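PDB 1C7N: cystalysin from Treponema denticola, which binds pyridoxal-5'-phosphate and belongs to the class I and II aminotransferase family of fold-type I enzymes. Local coordinates for residues E224-A235 with M247-I257. Residues are numbered along the deposited sequence; the frame is centred on the assembly and turned at random.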
loop_
_atom_site.group_PDB
_atom_site.type_symbol
_atom_site.label_atom_id
_atom_site.label_comp_id
_atom_site.label_asym_id
_atom_site.label_seq_id
_atom_site.Cartn_x
_atom_site.Cartn_y
_atom_site.Cartn_z
ATOM N N GLU A 224 2.555 -30.607 -8.617
ATOM C CA GLU A 224 2.039 -29.632 -9.571
ATOM C C GLU A 224 0.523 -29.486 -9.536
ATOM O O GLU A 224 -0.001 -28.394 -9.766
ATOM C CB GLU A 224 2.496 -29.984 -10.989
ATOM C CG GLU A 224 3.952 -29.640 -11.281
ATOM C CD GLU A 224 4.268 -28.170 -11.035
ATOM O OE1 GLU A 224 3.335 -27.339 -11.091
ATOM O OE2 GLU A 224 5.450 -27.840 -10.799
ATOM N N GLN A 225 -0.185 -30.577 -9.254
ATOM C CA GLN A 225 -1.639 -30.510 -9.186
ATOM C C GLN A 225 -2.052 -29.733 -7.943
ATOM O O GLN A 225 -3.074 -29.047 -7.943
ATOM C CB GLN A 225 -2.259 -31.910 -9.168
ATOM C CG GLN A 225 -2.288 -32.587 -10.532
ATOM C CD GLN A 225 -0.914 -33.018 -11.001
ATOM O OE1 GLN A 225 -0.307 -33.928 -10.428
ATOM N NE2 GLN A 225 -0.408 -32.362 -12.046
ATOM N N LEU A 226 -1.262 -29.851 -6.880
ATOM C CA LEU A 226 -1.550 -29.109 -5.657
ATOM C C LEU A 226 -1.307 -27.638 -5.990
ATOM O O LEU A 226 -2.122 -26.774 -5.666
ATOM C CB LEU A 226 -0.627 -29.550 -4.516
ATOM C CG LEU A 226 -0.758 -28.773 -3.200
ATOM C CD1 LEU A 226 -2.144 -28.998 -2.589
ATOM C CD2 LEU A 226 0.326 -29.219 -2.236
ATOM N N ALA A 227 -0.190 -27.370 -6.662
ATOM C CA ALA A 227 0.171 -26.009 -7.060
ATOM C C ALA A 227 -0.915 -25.380 -7.931
ATOM O O ALA A 227 -1.072 -24.161 -7.951
ATOM C CB ALA A 227 1.503 -26.015 -7.816
ATOM N N ASP A 228 -1.650 -26.221 -8.654
ATOM C CA ASP A 228 -2.727 -25.758 -9.528
ATOM C C ASP A 228 -3.851 -25.063 -8.757
ATOM O O ASP A 228 -4.600 -24.273 -9.326
ATOM C CB ASP A 228 -3.310 -26.935 -10.319
ATOM C CG ASP A 228 -2.433 -27.354 -11.488
ATOM O OD1 ASP A 228 -2.666 -28.456 -12.032
ATOM O OD2 ASP A 228 -1.524 -26.585 -11.872
ATOM N N LYS A 229 -3.981 -25.361 -7.468
ATOM C CA LYS A 229 -5.016 -24.718 -6.672
ATOM C C LYS A 229 -4.478 -24.126 -5.370
ATOM O O LYS A 229 -5.178 -24.067 -4.361
ATOM C CB LYS A 229 -6.161 -25.694 -6.378
ATOM C CG LYS A 229 -5.804 -26.906 -5.536
ATOM C CD LYS A 229 -7.076 -27.680 -5.218
ATOM C CE LYS A 229 -6.831 -28.842 -4.274
ATOM N NZ LYS A 229 -8.132 -29.450 -3.845
ATOM N N THR A 230 -3.230 -23.675 -5.411
ATOM C CA THR A 230 -2.588 -23.078 -4.243
ATOM C C THR A 230 -2.219 -21.611 -4.463
ATOM O O THR A 230 -1.868 -21.200 -5.569
ATOM C CB THR A 230 -1.280 -23.830 -3.870
ATOM O OG1 THR A 230 -1.579 -25.194 -3.547
ATOM C CG2 THR A 230 -0.592 -23.159 -2.671
ATOM N N ILE A 231 -2.318 -20.831 -3.392
ATOM C CA ILE A 231 -1.932 -19.427 -3.399
ATOM C C ILE A 231 -0.878 -19.377 -2.301
ATOM O O ILE A 231 -1.176 -19.681 -1.149
ATOM C CB ILE A 231 -3.087 -18.482 -2.996
ATOM C CG1 ILE A 231 -4.138 -18.412 -4.106
ATOM C CG2 ILE A 231 -2.530 -17.097 -2.706
ATOM C CD1 ILE A 231 -5.368 -17.591 -3.733
ATOM N N THR A 232 0.351 -19.030 -2.661
ATOM C CA THR A 232 1.428 -18.971 -1.681
ATOM C C THR A 232 1.845 -17.532 -1.415
ATOM O O THR A 232 2.222 -16.805 -2.340
ATOM C CB THR A 232 2.658 -19.779 -2.152
ATOM O OG1 THR A 232 2.300 -21.161 -2.297
ATOM C CG2 THR A 232 3.784 -19.663 -1.142
ATOM N N PHE A 233 1.765 -17.127 -0.150
ATOM C CA PHE A 233 2.129 -15.770 0.249
ATOM C C PHE A 233 3.580 -15.690 0.708
ATOM O O PHE A 233 3.990 -16.402 1.625
ATOM C CB PHE A 233 1.229 -15.279 1.393
ATOM C CG PHE A 233 -0.240 -15.514 1.165
ATOM C CD1 PHE A 233 -0.811 -16.749 1.453
ATOM C CD2 PHE A 233 -1.056 -14.500 0.668
ATOM C CE1 PHE A 233 -2.173 -16.974 1.250
ATOM C CE2 PHE A 233 -2.420 -14.717 0.459
ATOM C CZ PHE A 233 -2.977 -15.957 0.752
ATOM N N THR A 234 4.367 -14.841 0.053
ATOM C CA THR A 234 5.764 -14.665 0.443
ATOM C C THR A 234 6.072 -13.182 0.435
ATOM O O THR A 234 5.316 -12.379 -0.124
ATOM C CB THR A 234 6.757 -15.339 -0.533
ATOM O OG1 THR A 234 6.923 -14.508 -1.691
ATOM C CG2 THR A 234 6.253 -16.706 -0.958
ATOM N N ALA A 235 7.185 -12.820 1.060
ATOM C CA ALA A 235 7.604 -11.431 1.117
ATOM C C ALA A 235 8.969 -11.363 1.782
ATOM O O ALA A 235 9.370 -12.282 2.498
ATOM C CB ALA A 235 6.590 -10.599 1.908
ATOM N N MET A 247 5.737 -4.493 0.634
ATOM C CA MET A 247 5.833 -5.143 -0.672
ATOM C C MET A 247 5.840 -6.654 -0.500
ATOM O O MET A 247 6.717 -7.207 0.161
ATOM C CB MET A 247 7.087 -4.691 -1.422
ATOM C CG MET A 247 7.208 -5.272 -2.832
ATOM S SD MET A 247 5.711 -5.100 -3.853
ATOM C CE MET A 247 5.630 -3.319 -4.077
ATOM N N SER A 248 4.851 -7.316 -1.091
ATOM C CA SER A 248 4.731 -8.763 -0.985
ATOM C C SER A 248 4.723 -9.434 -2.356
ATOM O O SER A 248 4.320 -8.835 -3.356
ATOM C CB SER A 248 3.438 -9.122 -0.249
ATOM O OG SER A 248 3.328 -8.418 0.974
ATOM N N ASN A 249 5.172 -10.683 -2.391
ATOM C CA ASN A 249 5.199 -11.451 -3.625
ATOM C C ASN A 249 4.288 -12.661 -3.477
ATOM O O ASN A 249 4.702 -13.712 -2.975
ATOM C CB ASN A 249 6.622 -11.896 -3.944
ATOM C CG ASN A 249 7.511 -10.739 -4.313
ATOM O OD1 ASN A 249 7.225 -10.001 -5.265
ATOM N ND2 ASN A 249 8.595 -10.562 -3.566
ATOM N N ILE A 250 3.038 -12.495 -3.901
ATOM C CA ILE A 250 2.052 -13.560 -3.815
ATOM C C ILE A 250 2.194 -14.396 -5.076
ATOM O O ILE A 250 2.035 -13.885 -6.189
ATOM C CB ILE A 250 0.623 -12.983 -3.721
ATOM C CG1 ILE A 250 0.611 -11.778 -2.781
ATOM C CG2 ILE A 250 -0.329 -14.043 -3.173
ATOM C CD1 ILE A 250 1.041 -12.107 -1.342
ATOM N N ILE A 251 2.505 -15.678 -4.903
ATOM C CA ILE A 251 2.706 -16.567 -6.044
ATOM C C ILE A 251 1.482 -17.418 -6.352
ATOM O O ILE A 251 1.011 -18.186 -5.505
ATOM C CB ILE A 251 3.914 -17.499 -5.802
ATOM C CG1 ILE A 251 5.113 -16.679 -5.319
ATOM C CG2 ILE A 251 4.278 -18.234 -7.087
ATOM C CD1 ILE A 251 5.509 -15.546 -6.257
ATOM N N ILE A 252 0.980 -17.282 -7.575
ATOM C CA ILE A 252 -0.202 -18.019 -8.023
ATOM C C ILE A 252 0.021 -18.582 -9.426
ATOM O O ILE A 252 0.033 -17.841 -10.410
ATOM C CB ILE A 252 -1.441 -17.104 -8.051
ATOM C CG1 ILE A 252 -1.564 -16.363 -6.716
ATOM C CG2 ILE A 252 -2.696 -17.928 -8.300
ATOM C CD1 ILE A 252 -2.671 -15.335 -6.697
ATOM N N LYS A 253 0.199 -19.897 -9.505
ATOM C CA LYS A 253 0.430 -20.587 -10.777
ATOM C C LYS A 253 -0.763 -20.589 -11.735
ATOM O O LYS A 253 -0.610 -20.310 -12.926
ATOM C CB LYS A 253 0.840 -22.037 -10.510
ATOM C CG LYS A 253 0.955 -22.893 -11.763
ATOM C CD LYS A 253 1.077 -24.369 -11.406
ATOM C CE LYS A 253 1.352 -25.213 -12.638
ATOM N NZ LYS A 253 1.246 -26.676 -12.365
ATOM N N ASN A 254 -1.945 -20.917 -11.219
ATOM C CA ASN A 254 -3.148 -20.981 -12.042
ATOM C C ASN A 254 -3.612 -19.622 -12.558
ATOM O O ASN A 254 -3.923 -18.723 -11.777
ATOM C CB ASN A 254 -4.281 -21.648 -11.267
ATOM C CG ASN A 254 -5.510 -21.882 -12.127
ATOM O OD1 ASN A 254 -6.373 -21.010 -12.256
ATOM N ND2 ASN A 254 -5.583 -23.058 -12.740
ATOM N N PRO A 255 -3.675 -19.463 -13.891
ATOM C CA PRO A 255 -4.098 -18.214 -14.526
ATOM C C PRO A 255 -5.485 -17.752 -14.089
ATOM O O PRO A 255 -5.719 -16.555 -13.915
ATOM C CB PRO A 255 -4.037 -18.548 -16.013
ATOM C CG PRO A 255 -2.930 -19.541 -16.081
ATOM C CD PRO A 255 -3.248 -20.438 -14.910
ATOM N N ASP A 256 -6.404 -18.697 -13.922
ATOM C CA ASP A 256 -7.761 -18.370 -13.501
ATOM C C ASP A 256 -7.776 -17.831 -12.078
ATOM O O ASP A 256 -8.394 -16.803 -11.804
ATOM C CB ASP A 256 -8.658 -19.606 -13.596
ATOM C CG ASP A 256 -9.111 -19.886 -15.014
ATOM O OD1 ASP A 256 -8.252 -19.919 -15.922
ATOM O OD2 ASP A 256 -10.328 -20.073 -15.218
ATOM N N ILE A 257 -7.103 -18.531 -11.172
ATOM C CA ILE A 257 -7.040 -18.095 -9.783
ATOM C C ILE A 257 -6.251 -16.789 -9.685
ATOM O O ILE A 257 -6.642 -15.868 -8.966
ATOM C CB ILE A 257 -6.357 -19.153 -8.890
ATOM C CG1 ILE A 257 -7.236 -20.404 -8.802
ATOM C CG2 ILE A 257 -6.110 -18.578 -7.508
ATOM C CD1 ILE A 257 -6.581 -21.564 -8.065
HETATM O O HOH W 1 -2.566 -21.710 -8.425
HETATM O O HOH W 2 -2.403 -24.412 -13.050
HETATM O O HOH W 3 0.469 -21.307 -6.905
HETATM O O HOH W 4 8.826 -12.376 -1.548
#
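Thr-232 and Ile-251 face each other as an antiparallel hydrogen-bonded pair at the point where strands 230-234 and 248-251 join in the mixed sheet of the aminotransferase fold, strand 248-251 running against its neighbours. Their bonds are nearly straight, the N-H of Thr-232 meeting Ile-251 O at 175°. On the sheet face that carries Phe-233 and Ile-250, the packing is apolar and interlocked. CG2 of Ile-231 is the central bump: it lies over one face of the Phe-233 ring, toward the rim, and touches CG2 of Ile-250 at 3.8 Å. CD1 of Ile-250 meets CD2 of the same ring obliquely, while the other branch of Ile-231, CG1, lies against CG2 of Ile-257 at 3.9 Å. Ala-101 of helix 98-109 covers both Phe-233 and Ile-250. Further along, CD1 of Ile-257 lies beside Asp-228 O and Lys-229 CA, bringing the first turn of helix 255-267 against the backbone at Asp-228 and Lys-229. Across this end reaches Lys-253, extended beyond CG, its CD lying 4.0 Å from Ala-227 CB. Lys-253 NZ ends between two carboxylates, in a salt bridge to Glu-224 OE1 and in another, 2.8 Å from Lys-253 NZ to Asp-228 OD2. Where the strands part, a water joins them, bonded to both Thr-230 O and Lys-253 N. At the opposite end Ser-248 touches pyridoxal-5'-phosphate. Next to it, Thr-234 holds OG1 between its backbone N and carbonyl carbon (chi1 79°), which turns the hydroxyl onto an in-plane lone pair of Asn-249 O, 2.7 Å from OG1.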